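Local coordinates for histidine acid phosphatase (Hafnia alvei, PDB 4ARU), which belongs to branch 2 of the histidine phosphatase superfamily, a family built around an alpha/beta core, at residues 13-18 with 300-305; 21-26 with 40-45; 248-253 with 325-330. All coordinates share one frame; numbering follows the deposited sequence. Where two conformers were deposited one is given.

In the fold
Arg-18 of contact 1 and Arg-22 of contact 2 meet at a bound L(+)-tartaric acid, and contact 3 is joined to this site through Arg-18. The tartaric acid probably came from the crystallisation liquor but may mark a pocket; both arginines hydrogen-bond it. Contact 1 lies in the central sheet, and its strand 13-18 runs on almost directly into 21-26 of contact 2; their centres are about 24 Å apart. Contact 3 lies about 22 Å from contact 1, centre to centre, yet the two touch. Arg-18 NH1 is 2.8 Å from Thr-330 O, a probable hydrogen bond. Contacts 2 and 3 have centres about 20 Å apart and do not touch; their nearest atoms are about 7 Å apart.

Contact 1: residues 13-18 with 300-305; sequences VVILSR and ILFIAG
Ile-15 CG2 and Phe-302 CG (chi1 -178°) each stand anti to their own backbone N, and this brings the isoleucine methyl to the phenylalanine ring. The ring leans toward strand 13-18, with CD2 near Ile-15 and CZ near Ser-17. The two strands are parallel neighbours in the central sheet of the alpha/beta core of the histidine phosphatase fold. They run 12° apart in direction. Five backbone bonds join them, the first from Leu-301 N to Val-13 O. Ile-15 and Ser-17 each use both N and O in this pairing. Val-14 and Leu-16 instead bond strand 335-342, and Arg-18 bonds Gly-334 just before it, so strand 13-18 is held along both edges.

Each face of the sheet has its own packing. On the face of Ile-15 and Phe-302, Ile-15 CG2 is 3.6 Å from Phe-302 CD2. Ile-15 CD1 reaches back to Ile-300 CG2 at 4.3 Å. On the face of Val-14 and Leu-16, Val-14 and Leu-301 lie side by side and point the same way. Val-14 CG1 also meets Ile-303 CD1 at 4.1 Å. Leu-16 CD1 bends in to Ile-303 CG2 at 3.8 Å. Helix 51-70 covers Ile-15 with Tyr-64 and Phe-68, Phe-102 stacks on the Phe-302 ring, and helix 264-282 packs on the other face against Val-14, Leu-301 and Ile-303.

At the C-terminal end Arg-18 turns away from strand 300-305; its NH1 bonds Thr-330 O and makes a salt bridge to Glu-222, while NH2 bonds the tartaric acid. Just before it, Ser-17 CB sits 3.4 Å from Phe-302 CZ, an oblique approach to the ring. Ser-17 OG gives a 2.9 Å hydrogen bond to Arg-18 O, approaching from above that carbonyl plane.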
ATOM      1  N   VAL A  13      -1.710 -14.674 -11.290  1.00  8.55           N
ATOM      2  CA  VAL A  13      -1.983 -13.490 -10.482  0.50  8.09           C
ATOM      3  C   VAL A  13      -0.675 -12.924  -9.958  1.00  7.79           C
ATOM      4  O   VAL A  13       0.274 -13.690  -9.646  1.00  7.82           O
ATOM      5  CB  VAL A  13      -2.894 -13.856  -9.295  0.50  8.36           C
ATOM      6  CG1 VAL A  13      -3.204 -12.648  -8.436  0.50  8.08           C
ATOM      7  CG2 VAL A  13      -4.179 -14.457  -9.798  0.50  8.82           C
ATOM      8  N   VAL A  14      -0.639 -11.608  -9.821  1.00  7.39           N
ATOM      9  CA  VAL A  14       0.443 -10.904  -9.150  1.00  7.35           C
ATOM     10  C   VAL A  14      -0.202 -10.000  -8.113  1.00  7.32           C
ATOM     11  O   VAL A  14      -1.060  -9.159  -8.452  1.00  7.04           O
ATOM     12  CB  VAL A  14       1.291 -10.074 -10.111  1.00  8.05           C
ATOM     13  CG1 VAL A  14       2.426  -9.387  -9.328  1.00  8.39           C
ATOM     14  CG2 VAL A  14       1.761 -10.877 -11.287  1.00  8.96           C
ATOM     15  N   ILE A  15       0.180 -10.162  -6.862  1.00  6.97           N
ATOM     16  CA  ILE A  15      -0.384  -9.460  -5.760  1.00  6.82           C
ATOM     17  C   ILE A  15       0.664  -8.540  -5.158  1.00  6.72           C
ATOM     18  O   ILE A  15       1.728  -9.024  -4.770  1.00  8.26           O
ATOM     19  CB  ILE A  15      -0.836 -10.451  -4.686  1.00  7.02           C
ATOM     20  CG1 ILE A  15      -1.835 -11.460  -5.305  1.00  7.38           C
ATOM     21  CG2 ILE A  15      -1.442  -9.743  -3.489  1.00  7.02           C
ATOM     22  CD1 ILE A  15      -2.258 -12.566  -4.374  1.00  8.27           C
ATOM     23  N   LEU A  16       0.407  -7.245  -5.121  1.00  6.24           N
ATOM     24  CA  LEU A  16       1.301  -6.277  -4.476  1.00  5.80           C
ATOM     25  C   LEU A  16       0.588  -5.862  -3.211  1.00  5.44           C
ATOM     26  O   LEU A  16      -0.421  -5.135  -3.227  1.00  5.78           O
ATOM     27  CB  LEU A  16       1.591  -5.068  -5.402  1.00  6.22           C
ATOM     28  CG  LEU A  16       2.383  -3.990  -4.677  1.00  6.49           C
ATOM     29  CD1 LEU A  16       3.773  -4.466  -4.256  1.00  6.87           C
ATOM     30  CD2 LEU A  16       2.542  -2.772  -5.548  1.00  6.96           C
ATOM     31  N   SER A  17       1.059  -6.405  -2.093  1.00  5.29           N
ATOM     32  CA  SER A  17       0.399  -6.269  -0.818  1.00  5.41           C
ATOM     33  C   SER A  17       1.139  -5.334   0.109  1.00  5.48           C
ATOM     34  O   SER A  17       2.363  -5.425   0.223  1.00  6.75           O
ATOM     35  CB  SER A  17       0.333  -7.621  -0.116  1.00  5.43           C
ATOM     36  OG  SER A  17      -0.461  -7.568   1.049  1.00  5.81           O
ATOM     37  N   ARG A  18       0.425  -4.501   0.855  1.00  5.27           N
ATOM     38  CA  ARG A  18       1.043  -3.857   2.016  1.00  5.24           C
ATOM     39  C   ARG A  18       1.240  -4.899   3.089  1.00  5.11           C
ATOM     40  O   ARG A  18       0.450  -5.840   3.228  1.00  5.39           O
ATOM     41  CB  ARG A  18       0.167  -2.752   2.537  1.00  5.33           C
ATOM     42  CG  ARG A  18       0.770  -1.898   3.648  1.00  5.76           C
ATOM     43  CD  ARG A  18      -0.147  -0.759   4.041  1.00  6.05           C
ATOM     44  NE  ARG A  18       0.461  -0.019   5.140  1.00  6.39           N
ATOM     45  CZ  ARG A  18      -0.186   0.628   6.080  1.00  6.49           C
ATOM     46  NH1 ARG A  18      -1.507   0.766   6.053  1.00  6.68           N
ATOM     47  NH2 ARG A  18       0.492   1.184   7.075  1.00  6.51           N
ATOM     48  N   ILE A 300       1.006 -17.740  -8.768  1.00  9.73           N
ATOM     49  CA  ILE A 300       0.729 -16.714  -7.812  1.00  9.10           C
ATOM     50  C   ILE A 300       2.062 -16.113  -7.371  1.00  8.38           C
ATOM     51  O   ILE A 300       2.922 -16.826  -6.831  1.00  7.99           O
ATOM     52  CB  ILE A 300      -0.017 -17.233  -6.577  1.00  9.96           C
ATOM     53  CG1 ILE A 300      -1.383 -17.874  -6.974  1.00 11.47           C
ATOM     54  CG2 ILE A 300      -0.218 -16.115  -5.545  1.00  9.53           C
ATOM     55  CD1 ILE A 300      -1.920 -18.750  -5.885  1.00 13.03           C
ATOM     56  N   LEU A 301       2.220 -14.833  -7.615  1.00  7.41           N
ATOM     57  CA  LEU A 301       3.391 -14.051  -7.208  1.00  7.14           C
ATOM     58  C   LEU A 301       2.878 -13.035  -6.193  1.00  6.49           C
ATOM     59  O   LEU A 301       2.074 -12.177  -6.529  1.00  6.24           O
ATOM     60  CB  LEU A 301       4.088 -13.390  -8.381  1.00  7.23           C
ATOM     61  CG  LEU A 301       5.163 -12.341  -8.093  1.00  7.07           C
ATOM     62  CD1 LEU A 301       6.251 -12.953  -7.229  1.00  7.37           C
ATOM     63  CD2 LEU A 301       5.738 -11.722  -9.329  1.00  7.41           C
ATOM     64  N   PHE A 302       3.299 -13.156  -4.934  1.00  6.24           N
ATOM     65  CA  PHE A 302       2.906 -12.268  -3.859  1.00  5.85           C
ATOM     66  C   PHE A 302       4.142 -11.426  -3.496  1.00  5.78           C
ATOM     67  O   PHE A 302       5.198 -11.998  -3.121  1.00  6.00           O
ATOM     68  CB  PHE A 302       2.415 -13.080  -2.656  1.00  6.22           C
ATOM     69  CG  PHE A 302       1.928 -12.268  -1.503  1.00  5.93           C
ATOM     70  CD1 PHE A 302       2.796 -11.875  -0.502  1.00  6.03           C
ATOM     71  CD2 PHE A 302       0.585 -11.907  -1.377  1.00  5.80           C
ATOM     72  CE1 PHE A 302       2.337 -11.195   0.618  1.00  6.04           C
ATOM     73  CE2 PHE A 302       0.130 -11.200  -0.262  1.00  5.85           C
ATOM     74  CZ  PHE A 302       1.031 -10.831   0.726  1.00  5.65           C
ATOM     75  N   ILE A 303       3.980 -10.108  -3.533  1.00  5.60           N
ATOM     76  CA  ILE A 303       5.024  -9.169  -3.302  1.00  5.80           C
ATOM     77  C   ILE A 303       4.647  -8.387  -2.061  1.00  5.28           C
ATOM     78  O   ILE A 303       3.616  -7.647  -2.054  1.00  5.46           O
ATOM     79  CB  ILE A 303       5.241  -8.238  -4.511  1.00  6.12           C
ATOM     80  CG1 ILE A 303       5.528  -9.022  -5.793  1.00  6.75           C
ATOM     81  CG2 ILE A 303       6.354  -7.240  -4.195  1.00  6.23           C
ATOM     82  CD1 ILE A 303       5.547  -8.160  -7.048  1.00  7.17           C
ATOM     83  N   ALA A 304       5.456  -8.518  -1.007  1.00  5.30           N
ATOM     84  CA  ALA A 304       5.137  -7.925   0.294  1.00  5.11           C
ATOM     85  C   ALA A 304       5.934  -6.640   0.454  1.00  5.06           C
ATOM     86  O   ALA A 304       7.126  -6.650   0.704  1.00  5.17           O
ATOM     87  CB  ALA A 304       5.465  -8.899   1.444  1.00  5.35           C
ATOM     88  N   GLY A 305       5.198  -5.533   0.326  1.00  4.90           N
ATOM     89  CA  GLY A 305       5.768  -4.200   0.373  1.00  5.11           C
ATOM     90  C   GLY A 305       5.035  -3.244   1.316  1.00  5.11           C
ATOM     91  O   GLY A 305       4.579  -3.630   2.412  1.00  5.36           O
TER

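Contact 2: residues 21-26 with 40-45; sequences VRAPTK and PEWPVK
Trp-42 lays one face of its indole against Ala-23 and Pro-24, and two CH-pi contacts are made there. Ala-23 CA sits over the six-membered ring, 3.9 Å from its centroid. Pro-24 CD sits over the five-membered ring, 3.5 Å from that centroid and only 13° off the normal. Consecutive residues of 21-26 thus cover both halves of the same indole face. The tryptophan CG lies anti to its own carbonyl carbon (chi1 -77°), and the ring reaches across from 40-45 to the other loop.

Apolar contacts add to these. Ala-23 CB meets Trp-42 CB at 3.8 Å and Val-44 CG2 at 3.9 Å. The alanine methyl CB touches both side chains and also Lys-45 O, at 3.7 Å. Val-21 CG1 approaches the indole at its edge, 4.2 Å from Trp-42 CZ3. Beyond the two loops, Gln-230 and Met-232 also pack on the tryptophan, and helix 213-229 backs Val-21, Arg-22 and Pro-24.

Polar groups play a different part. The two loops share no hydrogen bond. Arg-22 O lies 3.5 Å from Trp-42 CZ3, oblique to the ring. It is buried by this contact and has no polar partner in the model. The Arg-22 side chain leaves the other way. Its NH1 bonds Ala-23 O at 3.0 Å. The oxygen lies close to the guanidinium plane, whereas the nitrogen stands above the carbonyl plane. This bond folds the arginine back on its own loop and helps fix the rotation of its head. Arg-22 NE bonds the tartaric acid. Residues 21-24 belong to the RHGxRxP signature of histidine acid phosphatases, the family's active-site loop, and Trp-42 packs on its Ala-Pro pair.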
ATOM      1  N   VAL A  21      -0.562  -5.199  10.079  1.00  5.82           N
ATOM      2  CA  VAL A  21      -0.622  -4.262  11.202  1.00  6.32           C
ATOM      3  C   VAL A  21       0.706  -4.275  11.917  1.00  6.82           C
ATOM      4  O   VAL A  21       1.187  -5.326  12.329  1.00  7.05           O
ATOM      5  CB  VAL A  21      -1.772  -4.582  12.161  1.00  6.55           C
ATOM      6  CG1 VAL A  21      -1.746  -3.666  13.364  1.00  7.01           C
ATOM      7  CG2 VAL A  21      -3.119  -4.510  11.460  1.00  6.41           C
ATOM      8  N   ARG A  22       1.271  -3.075  12.066  1.00  7.29           N
ATOM      9  CA  ARG A  22       2.544  -2.864  12.723  1.00  7.58           C
ATOM     10  C   ARG A  22       2.445  -1.801  13.789  1.00  7.66           C
ATOM     11  O   ARG A  22       1.541  -0.940  13.761  1.00  7.66           O
ATOM     12  CB  ARG A  22       3.535  -2.378  11.682  1.00  7.86           C
ATOM     13  CG  ARG A  22       3.152  -1.114  10.909  1.00  7.90           C
ATOM     14  CD  ARG A  22       4.328  -0.336  10.300  1.00  8.27           C
ATOM     15  NE  ARG A  22       3.886   0.836   9.553  1.00  8.54           N
ATOM     16  CZ  ARG A  22       3.515   1.994  10.098  1.00  9.31           C
ATOM     17  NH1 ARG A  22       3.551   2.132  11.416  1.00 10.96           N
ATOM     18  NH2 ARG A  22       3.109   3.010   9.332  1.00  9.77           N
ATOM     19  N   ALA A  23       3.412  -1.821  14.683  1.00  7.89           N
ATOM     20  CA  ALA A  23       3.632  -0.707  15.586  1.00  8.16           C
ATOM     21  C   ALA A  23       4.083   0.517  14.757  1.00  8.13           C
ATOM     22  O   ALA A  23       4.600   0.406  13.635  1.00  8.05           O
ATOM     23  CB  ALA A  23       4.674  -1.057  16.606  1.00  8.61           C
ATOM     24  N   PRO A  24       3.937   1.711  15.326  1.00  8.50           N
ATOM     25  CA  PRO A  24       4.467   2.893  14.671  1.00  8.78           C
ATOM     26  C   PRO A  24       5.928   2.712  14.289  1.00  9.11           C
ATOM     27  O   PRO A  24       6.692   2.123  15.063  1.00  9.32           O
ATOM     28  CB  PRO A  24       4.307   3.977  15.748  1.00  9.14           C
ATOM     29  CG  PRO A  24       3.114   3.523  16.556  1.00  9.33           C
ATOM     30  CD  PRO A  24       3.287   2.027  16.600  1.00  9.10           C
ATOM     31  N   THR A  25       6.337   3.232  13.137  1.00  9.46           N
ATOM     32  CA  THR A  25       7.704   3.108  12.657  0.50 10.66           C
ATOM     33  C   THR A  25       8.642   3.932  13.557  1.00 11.05           C
ATOM     34  O   THR A  25       9.771   3.545  13.859  1.00 12.23           O
ATOM     35  CB  THR A  25       7.832   3.568  11.182  0.50 11.15           C
ATOM     36  OG1 THR A  25       6.756   3.017  10.391  0.50 11.41           O
ATOM     37  CG2 THR A  25       9.125   3.094  10.620  0.50 12.28           C
ATOM     38  N   LYS A  26       8.139   5.075  13.966  1.00 11.22           N
ATOM     39  CA  LYS A  26       8.841   5.893  14.941  1.00 12.33           C
ATOM     40  C   LYS A  26       7.840   6.665  15.770  1.00 11.60           C
ATOM     41  O   LYS A  26       6.708   6.915  15.360  1.00 10.74           O
ATOM     42  CB  LYS A  26       9.837   6.830  14.257  1.00 14.58           C
ATOM     43  CG  LYS A  26       9.245   7.763  13.276  1.00 15.26           C
ATOM     44  CD  LYS A  26      10.325   8.675  12.685  1.00 18.32           C
ATOM     45  CE  LYS A  26       9.780   9.518  11.580  1.00 20.09           C
ATOM     46  NZ  LYS A  26      10.776  10.515  11.087  1.00 23.68           N
ATOM     47  N   PRO A  40      -0.098   4.859  23.707  1.00 12.51           N
ATOM     48  CA  PRO A  40      -0.115   3.512  24.297  1.00 13.62           C
ATOM     49  C   PRO A  40       1.113   2.698  23.846  1.00 14.29           C
ATOM     50  O   PRO A  40       1.612   2.874  22.726  1.00 15.07           O
ATOM     51  CB  PRO A  40      -1.437   2.927  23.783  1.00 13.33           C
ATOM     52  CG  PRO A  40      -1.773   3.710  22.587  1.00 12.65           C
ATOM     53  CD  PRO A  40      -1.324   5.110  22.929  1.00 12.29           C
ATOM     54  N   GLU A  41       1.600   1.833  24.713  1.00 15.80           N
ATOM     55  CA  GLU A  41       2.733   0.972  24.362  1.00 16.97           C
ATOM     56  C   GLU A  41       2.267  -0.186  23.499  1.00 14.99           C
ATOM     57  O   GLU A  41       1.272  -0.859  23.816  1.00 15.97           O
ATOM     58  CB  GLU A  41       3.498   0.476  25.596  1.00 21.33           C
ATOM     59  CG  GLU A  41       4.589   1.447  26.096  1.00 26.28           C
ATOM     60  CD  GLU A  41       5.811   1.549  25.152  1.00 30.82           C
ATOM     61  OE1 GLU A  41       5.793   2.358  24.173  1.00 36.78           O
ATOM     62  OE2 GLU A  41       6.820   0.828  25.399  1.00 38.48           O
ATOM     63  N   TRP A  42       3.009  -0.434  22.411  1.00 12.65           N
ATOM     64  CA  TRP A  42       2.763  -1.582  21.532  1.00 11.64           C
ATOM     65  C   TRP A  42       3.519  -2.812  22.038  1.00 12.25           C
ATOM     66  O   TRP A  42       4.491  -2.697  22.798  1.00 13.20           O
ATOM     67  CB  TRP A  42       3.183  -1.235  20.103  1.00 10.79           C
ATOM     68  CG  TRP A  42       2.165  -0.381  19.461  1.00  9.84           C
ATOM     69  CD1 TRP A  42       1.872   0.944  19.744  1.00  9.52           C
ATOM     70  CD2 TRP A  42       1.266  -0.765  18.439  1.00  8.93           C
ATOM     71  NE1 TRP A  42       0.848   1.381  18.958  1.00  8.84           N
ATOM     72  CE2 TRP A  42       0.448   0.350  18.150  1.00  8.51           C
ATOM     73  CE3 TRP A  42       1.078  -1.934  17.717  1.00  8.89           C
ATOM     74  CZ2 TRP A  42      -0.545   0.305  17.179  1.00  8.03           C
ATOM     75  CZ3 TRP A  42       0.078  -1.975  16.760  1.00  8.52           C
ATOM     76  CH2 TRP A  42      -0.724  -0.883  16.516  1.00  8.02           C
ATOM     77  N   PRO A  43       3.076  -4.011  21.638  1.00 11.83           N
ATOM     78  CA  PRO A  43       3.647  -5.233  22.202  1.00 12.48           C
ATOM     79  C   PRO A  43       4.846  -5.768  21.414  1.00 12.30           C
ATOM     80  O   PRO A  43       5.315  -6.869  21.704  1.00 13.69           O
ATOM     81  CB  PRO A  43       2.486  -6.209  22.123  1.00 12.57           C
ATOM     82  CG  PRO A  43       1.805  -5.794  20.885  1.00 11.97           C
ATOM     83  CD  PRO A  43       1.828  -4.290  20.909  1.00 11.51           C
ATOM     84  N   VAL A  44       5.359  -4.961  20.484  1.00 11.59           N
ATOM     85  CA  VAL A  44       6.524  -5.303  19.700  1.00 11.75           C
ATOM     86  C   VAL A  44       7.319  -4.020  19.503  1.00 11.72           C
ATOM     87  O   VAL A  44       6.836  -2.923  19.734  1.00 11.19           O
ATOM     88  CB  VAL A  44       6.141  -5.838  18.298  1.00 11.29           C
ATOM     89  CG1 VAL A  44       5.363  -7.145  18.400  1.00 11.56           C
ATOM     90  CG2 VAL A  44       5.352  -4.831  17.490  1.00 10.41           C
ATOM     91  N   LYS A  45       8.539  -4.219  19.052  1.00 12.76           N
ATOM     92  CA  LYS A  45       9.422  -3.139  18.675  1.00 13.58           C
ATOM     93  C   LYS A  45       8.780  -2.224  17.662  1.00 12.83           C
ATOM     94  O   LYS A  45       8.030  -2.651  16.790  1.00 11.64           O
ATOM     95  CB  LYS A  45      10.674  -3.768  18.095  1.00 15.10           C
ATOM     96  CG  LYS A  45      11.787  -2.793  17.753  1.00 16.31           C
ATOM     97  CD  LYS A  45      12.993  -3.525  17.274  1.00 18.80           C
ATOM     98  CE  LYS A  45      14.042  -2.529  16.808  1.00 20.03           C
ATOM     99  NZ  LYS A  45      15.211  -3.268  16.341  1.00 22.50           N
TER

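Contact 3: residues 248-253 with 325-330; sequences SLLKLH and GQPDNT
Asp-328 faces Leu-250 with its CB and His-253 with its tip. CB is 4.0 Å from Leu-250 CD1. CG, anti to the backbone N, carries the carboxylate past the edge of the imidazole and stands 3.9 Å from His-253 CD2. The carboxylate and ring planes are nearly perpendicular, at 89°. OD1 lies close to the ring plane, 3.4 Å from His-253 CD2. The same OD1 accepts a 2.9 Å hydrogen bond from Thr-330 N, which comes from above the carboxylate plane. This closes an Asx turn in the loop between helix 307-317 and strand 335-342, and ties the carboxylate to the backbone two residues on. OD2 makes a long, weak ion pair with Arg-18 NH1 and lies near Glu-222 OE1, a like charge.

One residue earlier, Pro-327 packs on helix 243-262, its CB 3.8 Å from Leu-250 CB. Asn-254 of that helix bonds Pro-327 O and Asn-329 N. Near the histidine tip, one water lies in the His-253 ring plane. It is 2.7 Å from His-253 NE2 and 2.7 Å from Thr-330 OG1, hydrogen-bonded to both. His-253 ND1 is bonded to Ser-218 OG.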
ATOM      1  N   SER A 248     -12.809  11.636   8.182  1.00  8.84           N
ATOM      2  CA  SER A 248     -12.241  12.971   8.167  1.00  9.16           C
ATOM      3  C   SER A 248     -10.765  12.914   8.536  1.00  8.76           C
ATOM      4  O   SER A 248      -9.931  13.565   7.907  1.00  9.15           O
ATOM      5  CB  SER A 248     -13.022  13.862   9.150  1.00  9.96           C
ATOM      6  OG  SER A 248     -12.397  15.147   9.241  1.00 10.48           O
ATOM      7  N   LEU A 249     -10.387  12.111   9.519  1.00  8.42           N
ATOM      8  CA  LEU A 249      -8.970  12.010   9.872  1.00  8.10           C
ATOM      9  C   LEU A 249      -8.145  11.330   8.776  1.00  7.34           C
ATOM     10  O   LEU A 249      -7.035  11.768   8.403  1.00  6.72           O
ATOM     11  CB  LEU A 249      -8.817  11.230  11.165  1.00  8.35           C
ATOM     12  CG  LEU A 249      -9.442  11.851  12.405  1.00  9.12           C
ATOM     13  CD1 LEU A 249      -9.478  10.874  13.607  1.00 10.07           C
ATOM     14  CD2 LEU A 249      -8.736  13.172  12.754  1.00  9.72           C
ATOM     15  N   LEU A 250      -8.678  10.256   8.203  1.00  7.55           N
ATOM     16  CA  LEU A 250      -7.908   9.534   7.177  1.00  7.76           C
ATOM     17  C   LEU A 250      -7.864  10.310   5.866  1.00  8.02           C
ATOM     18  O   LEU A 250      -6.967  10.071   5.084  1.00  8.64           O
ATOM     19  CB  LEU A 250      -8.460   8.098   6.989  1.00  8.20           C
ATOM     20  CG  LEU A 250      -7.778   7.010   7.869  1.00  8.27           C
ATOM     21  CD1 LEU A 250      -6.265   6.821   7.632  1.00  8.13           C
ATOM     22  CD2 LEU A 250      -8.073   7.263   9.330  1.00  8.60           C
ATOM     23  N   LYS A 251      -8.753  11.277   5.678  1.00  8.61           N
ATOM     24  CA  LYS A 251      -8.680  12.176   4.521  1.00  9.21           C
ATOM     25  C   LYS A 251      -7.306  12.836   4.461  1.00  8.56           C
ATOM     26  O   LYS A 251      -6.684  12.971   3.399  1.00  7.85           O
ATOM     27  CB  LYS A 251      -9.774  13.234   4.623  1.00 11.14           C
ATOM     28  CG  LYS A 251      -9.761  14.194   3.454  1.00 13.62           C
ATOM     29  CD  LYS A 251     -11.029  15.027   3.324  1.00 17.94           C
ATOM     30  CE  LYS A 251     -11.400  15.694   4.597  1.00 20.80           C
ATOM     31  NZ  LYS A 251     -12.515  16.642   4.318  1.00 25.56           N
ATOM     32  N   LEU A 252      -6.760  13.180   5.608  1.00  7.57           N
ATOM     33  CA  LEU A 252      -5.448  13.814   5.668  1.00  7.68           C
ATOM     34  C   LEU A 252      -4.358  12.850   5.250  1.00  7.62           C
ATOM     35  O   LEU A 252      -3.416  13.212   4.557  1.00  8.04           O
ATOM     36  CB  LEU A 252      -5.164  14.318   7.089  1.00  8.01           C
ATOM     37  CG  LEU A 252      -6.114  15.426   7.567  1.00  8.79           C
ATOM     38  CD1 LEU A 252      -6.158  15.520   9.096  1.00  9.11           C
ATOM     39  CD2 LEU A 252      -5.698  16.760   6.990  1.00  9.41           C
ATOM     40  N   HIS A 253      -4.475  11.597   5.684  1.00  7.01           N
ATOM     41  CA  HIS A 253      -3.503  10.598   5.318  1.00  6.95           C
ATOM     42  C   HIS A 253      -3.574  10.321   3.825  1.00  6.71           C
ATOM     43  O   HIS A 253      -2.541  10.248   3.171  1.00  6.62           O
ATOM     44  CB  HIS A 253      -3.817   9.350   6.140  1.00  7.56           C
ATOM     45  CG  HIS A 253      -2.983   8.164   5.780  1.00  8.49           C
ATOM     46  ND1 HIS A 253      -1.692   7.996   6.229  1.00  9.92           N
ATOM     47  CD2 HIS A 253      -3.274   7.064   5.053  1.00  9.54           C
ATOM     48  CE1 HIS A 253      -1.205   6.861   5.765  1.00  9.45           C
ATOM     49  NE2 HIS A 253      -2.149   6.270   5.062  1.00  9.87           N
ATOM     50  N   GLY A 325     -16.048   0.797   3.599  1.00  9.33           N
ATOM     51  CA  GLY A 325     -15.749   0.278   4.923  1.00  9.18           C
ATOM     52  C   GLY A 325     -14.335   0.414   5.413  1.00  8.81           C
ATOM     53  O   GLY A 325     -13.998  -0.030   6.492  1.00  8.45           O
ATOM     54  N   GLN A 326     -13.512   1.111   4.646  1.00  8.16           N
ATOM     55  CA  GLN A 326     -12.073   1.217   4.973  1.00  7.92           C
ATOM     56  C   GLN A 326     -11.580   2.626   4.630  1.00  8.14           C
ATOM     57  O   GLN A 326     -11.302   2.917   3.448  1.00  7.95           O
ATOM     58  CB  GLN A 326     -11.321   0.131   4.218  1.00  7.46           C
ATOM     59  CG  GLN A 326      -9.808   0.170   4.366  1.00  7.08           C
ATOM     60  CD  GLN A 326      -9.380   0.250   5.815  1.00  7.09           C
ATOM     61  OE1 GLN A 326      -9.066   1.325   6.335  1.00  7.39           O
ATOM     62  NE2 GLN A 326      -9.332  -0.895   6.483  1.00  6.67           N
ATOM     63  N   PRO A 327     -11.430   3.477   5.632  1.00  8.50           N
ATOM     64  CA  PRO A 327     -11.037   4.850   5.376  1.00  8.72           C
ATOM     65  C   PRO A 327      -9.615   5.054   4.849  1.00  8.31           C
ATOM     66  O   PRO A 327      -9.398   6.061   4.179  1.00  8.29           O
ATOM     67  CB  PRO A 327     -11.239   5.537   6.712  1.00  9.62           C
ATOM     68  CG  PRO A 327     -11.220   4.515   7.726  1.00  9.55           C
ATOM     69  CD  PRO A 327     -11.635   3.224   7.072  1.00  8.83           C
ATOM     70  N   ASP A 328      -8.706   4.143   5.100  1.00  7.63           N
ATOM     71  CA  ASP A 328      -7.349   4.243   4.540  1.00  7.53           C
ATOM     72  C   ASP A 328      -7.352   3.656   3.109  1.00  7.00           C
ATOM     73  O   ASP A 328      -7.763   2.512   2.921  1.00  7.04           O
ATOM     74  CB  ASP A 328      -6.425   3.424   5.447  1.00  7.27           C
ATOM     75  CG  ASP A 328      -4.931   3.525   5.073  1.00  7.55           C
ATOM     76  OD1 ASP A 328      -4.573   4.149   4.029  1.00  7.65           O
ATOM     77  OD2 ASP A 328      -4.121   2.956   5.853  1.00  8.21           O
ATOM     78  N   ASN A 329      -6.927   4.400   2.099  1.00  6.75           N
ATOM     79  CA  ASN A 329      -6.862   3.872   0.729  1.00  6.85           C
ATOM     80  C   ASN A 329      -5.829   2.789   0.557  1.00  6.53           C
ATOM     81  O   ASN A 329      -5.909   2.053  -0.401  1.00  6.91           O
ATOM     82  CB  ASN A 329      -6.538   4.967  -0.311  1.00  7.07           C
ATOM     83  CG  ASN A 329      -7.649   5.989  -0.474  1.00  7.84           C
ATOM     84  OD1 ASN A 329      -8.778   5.751  -0.083  1.00  8.77           O
ATOM     85  ND2 ASN A 329      -7.310   7.158  -0.992  1.00  8.38           N
ATOM     86  N   THR A 330      -4.868   2.725   1.474  1.00  6.63           N
ATOM     87  CA  THR A 330      -3.766   1.743   1.420  1.00  6.63           C
ATOM     88  C   THR A 330      -3.685   1.048   2.773  1.00  6.40           C
ATOM     89  O   THR A 330      -2.699   1.195   3.502  1.00  5.66           O
ATOM     90  CB  THR A 330      -2.426   2.399   1.011  1.00  6.96           C
ATOM     91  OG1 THR A 330      -2.187   3.562   1.804  1.00  7.26           O
ATOM     92  CG2 THR A 330      -2.433   2.803  -0.492  1.00  7.52           C
TER
HETATM   93  O   HOH W   1      -1.509   3.758   4.440  1.00  8.41           O